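PDB 5DOZ: JamJ from Lyngbya majuscula, which acts as an NADPH-binding enoyl reductase of a polyketide synthase and probably forms a cyclopropane on a carrier-protein-bound intermediate. Local coordinates for residues Leu27-Pro32 and Glu36-Ile41; Pro117-Ala122 and Glu279-Asp284. All coordinates share one frame; numbering follows the deposited sequence.

Interaction 1: residues Leu27-Pro32 and Glu36-Ile41; sequences LENQVP and EVKVQI
The ammonium group of K38 reaches across to N29 and Q30 and is gripped there by three hydrogen bonds. NZ donates to the side-chain oxygen OD1 of N29 at 2.6 Å. It also donates to the backbone O of Q30 at 3.0 Å. The third bond runs to a water that lies 3.0 Å from NZ of K38. That water also accepts from ND2 of N29, so the amide oxygen holds K38 directly and the amide nitrogen holds it through the water. NZ sits above the amide plane of N29 OD1, 35° out of it. At Q30 O the C=O...N angle is 151°, with NZ tilted from the carbonyl plane.

The lysine is fully stretched, with CG anti to its backbone N (chi1 -170°), and this carries NZ from the strand to the loop. Its aliphatic stem passes P32, whose CG is 3.9 Å from CB of K38. P32 CB also rests 3.6 Å from the backbone O of E36. OE1 of E36 hydrogen-bonds the backbone N of G33, in the short loop between the segments. Further out, strand 37-45 pairs with 79-87 and 112-115, and F112 makes a cation-pi contact with K38. The K38 ammonium is thus met by neutral oxygens and an aromatic ring, and no carboxylate of the two segments pairs with it; this probably ties the surface loop to the sheet.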
# COMPACT_ATOMS: atom_id res chain seq x y z
N LEU A 27 15.13 -13.94 -17.42
CA LEU A 27 14.96 -14.55 -16.10
C LEU A 27 15.11 -16.06 -16.20
O LEU A 27 14.36 -16.71 -16.93
CB LEU A 27 13.59 -14.19 -15.50
CG LEU A 27 13.10 -14.92 -14.24
CD1 LEU A 27 13.86 -14.49 -13.00
CD2 LEU A 27 11.60 -14.70 -14.05
N GLU A 28 16.07 -16.61 -15.48
CA GLU A 28 16.28 -18.05 -15.50
C GLU A 28 15.29 -18.79 -14.62
O GLU A 28 14.91 -18.31 -13.54
CB GLU A 28 17.74 -18.43 -15.18
CG GLU A 28 18.39 -17.68 -14.03
CD GLU A 28 19.90 -17.56 -14.21
OE1 GLU A 28 20.45 -18.16 -15.15
OE2 GLU A 28 20.54 -16.86 -13.39
N ASN A 29 14.87 -19.96 -15.09
CA ASN A 29 13.91 -20.78 -14.38
C ASN A 29 14.37 -21.12 -12.97
O ASN A 29 15.56 -21.36 -12.73
CB ASN A 29 13.61 -22.06 -15.16
CG ASN A 29 12.31 -22.70 -14.75
OD1 ASN A 29 11.25 -22.07 -14.81
ND2 ASN A 29 12.37 -23.96 -14.31
N GLN A 30 13.43 -21.11 -12.03
CA GLN A 30 13.71 -21.47 -10.65
C GLN A 30 12.66 -22.49 -10.21
O GLN A 30 11.50 -22.43 -10.63
CB GLN A 30 13.67 -20.23 -9.75
CG GLN A 30 14.50 -20.35 -8.47
CD GLN A 30 15.90 -19.79 -8.61
OE1 GLN A 30 16.09 -18.67 -9.10
NE2 GLN A 30 16.90 -20.55 -8.17
N VAL A 31 13.08 -23.44 -9.38
CA VAL A 31 12.22 -24.53 -8.94
C VAL A 31 11.84 -24.29 -7.48
O VAL A 31 12.71 -23.95 -6.66
CB VAL A 31 12.92 -25.91 -9.11
CG1 VAL A 31 12.00 -27.05 -8.71
CG2 VAL A 31 13.37 -26.10 -10.55
N PRO A 32 10.55 -24.43 -7.15
CA PRO A 32 10.15 -24.25 -5.75
C PRO A 32 10.67 -25.39 -4.88
O PRO A 32 10.37 -26.56 -5.14
CB PRO A 32 8.61 -24.27 -5.82
CG PRO A 32 8.29 -25.04 -7.06
CD PRO A 32 9.40 -24.73 -8.02
N GLU A 36 8.04 -23.84 -0.42
CA GLU A 36 8.03 -22.78 -1.42
C GLU A 36 6.98 -23.00 -2.49
O GLU A 36 6.62 -24.14 -2.81
CB GLU A 36 9.42 -22.60 -2.06
CG GLU A 36 10.48 -22.05 -1.11
CD GLU A 36 11.81 -21.77 -1.80
OE1 GLU A 36 12.30 -22.64 -2.55
OE2 GLU A 36 12.37 -20.68 -1.58
N VAL A 37 6.48 -21.90 -3.04
CA VAL A 37 5.48 -21.93 -4.10
C VAL A 37 5.99 -21.12 -5.29
O VAL A 37 6.58 -20.04 -5.12
CB VAL A 37 4.13 -21.35 -3.61
CG1 VAL A 37 3.06 -21.48 -4.69
CG2 VAL A 37 3.67 -22.06 -2.34
N LYS A 38 5.79 -21.66 -6.49
CA LYS A 38 6.08 -20.94 -7.72
C LYS A 38 4.78 -20.37 -8.29
O LYS A 38 3.81 -21.09 -8.50
CB LYS A 38 6.74 -21.88 -8.74
CG LYS A 38 7.30 -21.17 -9.97
CD LYS A 38 8.11 -22.12 -10.84
CE LYS A 38 8.59 -21.44 -12.11
NZ LYS A 38 9.54 -22.30 -12.88
N VAL A 39 4.77 -19.06 -8.52
CA VAL A 39 3.58 -18.37 -9.02
C VAL A 39 3.84 -17.70 -10.36
O VAL A 39 4.82 -16.96 -10.50
CB VAL A 39 3.06 -17.32 -8.01
CG1 VAL A 39 1.81 -16.63 -8.54
CG2 VAL A 39 2.79 -17.95 -6.65
N GLN A 40 2.97 -17.95 -11.33
CA GLN A 40 3.02 -17.25 -12.62
C GLN A 40 2.35 -15.88 -12.48
O GLN A 40 1.14 -15.79 -12.25
CB GLN A 40 2.33 -18.08 -13.71
CG GLN A 40 2.07 -17.32 -15.01
CD GLN A 40 1.10 -18.04 -15.93
OE1 GLN A 40 0.92 -19.26 -15.83
NE2 GLN A 40 0.47 -17.29 -16.83
N ILE A 41 3.15 -14.83 -12.60
CA ILE A 41 2.69 -13.45 -12.39
C ILE A 41 1.84 -12.96 -13.57
O ILE A 41 2.23 -13.10 -14.73
CB ILE A 41 3.88 -12.49 -12.17
CG1 ILE A 41 4.71 -12.90 -10.94
CG2 ILE A 41 3.39 -11.04 -12.05
CD1 ILE A 41 4.01 -12.76 -9.60
O HOH W 1 10.20 -25.23 -13.17

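Interaction 2: residues Pro117-Ala122 and Glu279-Asp284; sequences PNNLVA and EEFNRD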
# COMPACT_ATOMS: atom_id res chain seq x y z
N PRO A 117 4.25 -19.75 1.08
CA PRO A 117 2.79 -19.84 1.08
C PRO A 117 2.13 -18.88 2.07
O PRO A 117 0.91 -18.71 2.04
CB PRO A 117 2.52 -21.29 1.50
CG PRO A 117 3.75 -21.71 2.23
CD PRO A 117 4.87 -21.00 1.53
N ASN A 118 2.92 -18.27 2.95
CA ASN A 118 2.41 -17.26 3.90
C ASN A 118 2.29 -15.88 3.25
O ASN A 118 1.65 -14.98 3.80
CB ASN A 118 3.31 -17.18 5.14
CG ASN A 118 3.17 -18.38 6.07
OD1 ASN A 118 2.06 -18.80 6.41
ND2 ASN A 118 4.29 -18.93 6.51
N ASN A 119 2.88 -15.74 2.07
CA ASN A 119 2.77 -14.51 1.28
C ASN A 119 1.63 -14.54 0.26
O ASN A 119 1.50 -13.65 -0.57
CB ASN A 119 4.11 -14.18 0.62
CG ASN A 119 5.15 -13.72 1.62
OD1 ASN A 119 5.68 -14.51 2.41
ND2 ASN A 119 5.44 -12.42 1.62
N LEU A 120 0.79 -15.57 0.35
CA LEU A 120 -0.29 -15.76 -0.62
C LEU A 120 -1.66 -15.80 0.04
O LEU A 120 -1.84 -16.38 1.11
CB LEU A 120 -0.09 -17.07 -1.40
CG LEU A 120 1.22 -17.31 -2.16
CD1 LEU A 120 1.22 -18.72 -2.72
CD2 LEU A 120 1.41 -16.29 -3.28
N VAL A 121 -2.64 -15.18 -0.61
CA VAL A 121 -4.03 -15.34 -0.20
C VAL A 121 -4.87 -15.70 -1.43
O VAL A 121 -4.45 -15.45 -2.56
CB VAL A 121 -4.60 -14.09 0.53
CG1 VAL A 121 -3.87 -13.84 1.84
CG2 VAL A 121 -4.56 -12.86 -0.36
N ALA A 122 -6.03 -16.30 -1.20
CA ALA A 122 -6.94 -16.67 -2.28
C ALA A 122 -7.56 -15.43 -2.91
O ALA A 122 -7.95 -14.51 -2.20
CB ALA A 122 -8.03 -17.60 -1.77
N GLU A 279 7.41 -5.29 7.62
CA GLU A 279 8.11 -5.43 8.90
C GLU A 279 7.21 -6.14 9.92
O GLU A 279 7.70 -6.96 10.70
CB GLU A 279 8.55 -4.04 9.40
CG GLU A 279 9.08 -3.96 10.82
CD GLU A 279 9.39 -2.53 11.26
OE1 GLU A 279 9.83 -1.71 10.43
OE2 GLU A 279 9.19 -2.21 12.46
N GLU A 280 5.91 -5.85 9.88
CA GLU A 280 4.93 -6.52 10.75
C GLU A 280 4.73 -8.00 10.39
O GLU A 280 4.48 -8.83 11.27
CB GLU A 280 3.59 -5.78 10.76
CG GLU A 280 3.65 -4.36 11.34
CD GLU A 280 4.30 -4.30 12.71
OE1 GLU A 280 4.25 -5.29 13.47
OE2 GLU A 280 4.87 -3.24 13.04
N PHE A 281 4.82 -8.32 9.10
CA PHE A 281 4.78 -9.71 8.65
C PHE A 281 6.05 -10.46 9.08
O PHE A 281 5.98 -11.63 9.43
CB PHE A 281 4.55 -9.79 7.14
CG PHE A 281 4.81 -11.15 6.56
CD1 PHE A 281 3.85 -12.15 6.64
CD2 PHE A 281 6.02 -11.42 5.92
CE1 PHE A 281 4.10 -13.41 6.10
CE2 PHE A 281 6.27 -12.68 5.39
CZ PHE A 281 5.31 -13.67 5.48
N ASN A 282 7.19 -9.77 9.04
CA ASN A 282 8.46 -10.30 9.56
C ASN A 282 8.35 -10.83 10.99
O ASN A 282 8.95 -11.86 11.32
CB ASN A 282 9.55 -9.23 9.51
CG ASN A 282 10.54 -9.44 8.38
OD1 ASN A 282 10.93 -10.57 8.09
ND2 ASN A 282 10.96 -8.34 7.76
N ARG A 283 7.62 -10.10 11.83
CA ARG A 283 7.41 -10.50 13.23
C ARG A 283 6.32 -11.56 13.39
O ARG A 283 6.41 -12.42 14.26
CB ARG A 283 7.11 -9.28 14.10
CG ARG A 283 8.33 -8.41 14.38
CD ARG A 283 8.00 -7.27 15.33
NE ARG A 283 7.42 -6.12 14.64
CZ ARG A 283 8.06 -4.97 14.42
NH1 ARG A 283 9.32 -4.80 14.83
NH2 ARG A 283 7.44 -3.98 13.78
N ASP A 284 5.29 -11.49 12.55
CA ASP A 284 4.17 -12.43 12.58
C ASP A 284 3.84 -12.88 11.16
O ASP A 284 3.20 -12.14 10.40
CB ASP A 284 2.95 -11.79 13.27
CG ASP A 284 1.70 -12.67 13.20
OD1 ASP A 284 1.80 -13.88 12.92
OD2 ASP A 284 0.59 -12.13 13.44
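The ring of F281 points its far end at N118 and N119, and the two asparagines meet it differently. The side-chain amide of N119 crosses the phenylalanine at about a right angle, the amide and ring planes being 75° apart. Its OD1 lies 3.2 Å from CZ of F281. N118 comes in at the ring edge, with its CB in the ring plane and 4.0 Å from CE1 of F281. The backbone O of N118 approaches CE1 obliquely. F281 has CG anti to its backbone N (chi1 167°), which sends the ring out from helix 277-283 toward the asparagines.

This contact joins the GroES-like part, through the residues before strand 120-122, to this helix, which follows edge strand 271-274 of the Rossmann-type sheet. The F281 side chain is about 10 Å from the bound NADPH. Its ring also stacks with Y288 of the next helix. N119 is held by ND2, which donates to the backbone O of I103. With an alanine here, the side-chain bond to I103 O is lost, and a gap is likely to open beside CZ of F281. On the same helix, R283 NH2 makes salt bridges to E279 OE2 and E280 OE2, each at 2.8 Å.

Overall arrangement
Interaction 1 is a surface contact, its centre about 24 Å from the centre of the chain. Interaction 2 is partly buried, its centre at about 14 Å. Their chemistry follows their place. The loop and strand of 27-32 and 36-41 are joined by a charged amine, neutral oxygens and a water. Segments 117-122 and 279-284 share no hydrogen bond and meet through a ring and two asparagines. Interaction 1 is local, with three residues between its segments; interaction 2 spans 156 residues. Both reach the same mixed sheet and touch there: V37 CG1 packs 3.9 Å from CD1 of L120, and V39 CG2 lies 4.0 Å from CD2 of L120.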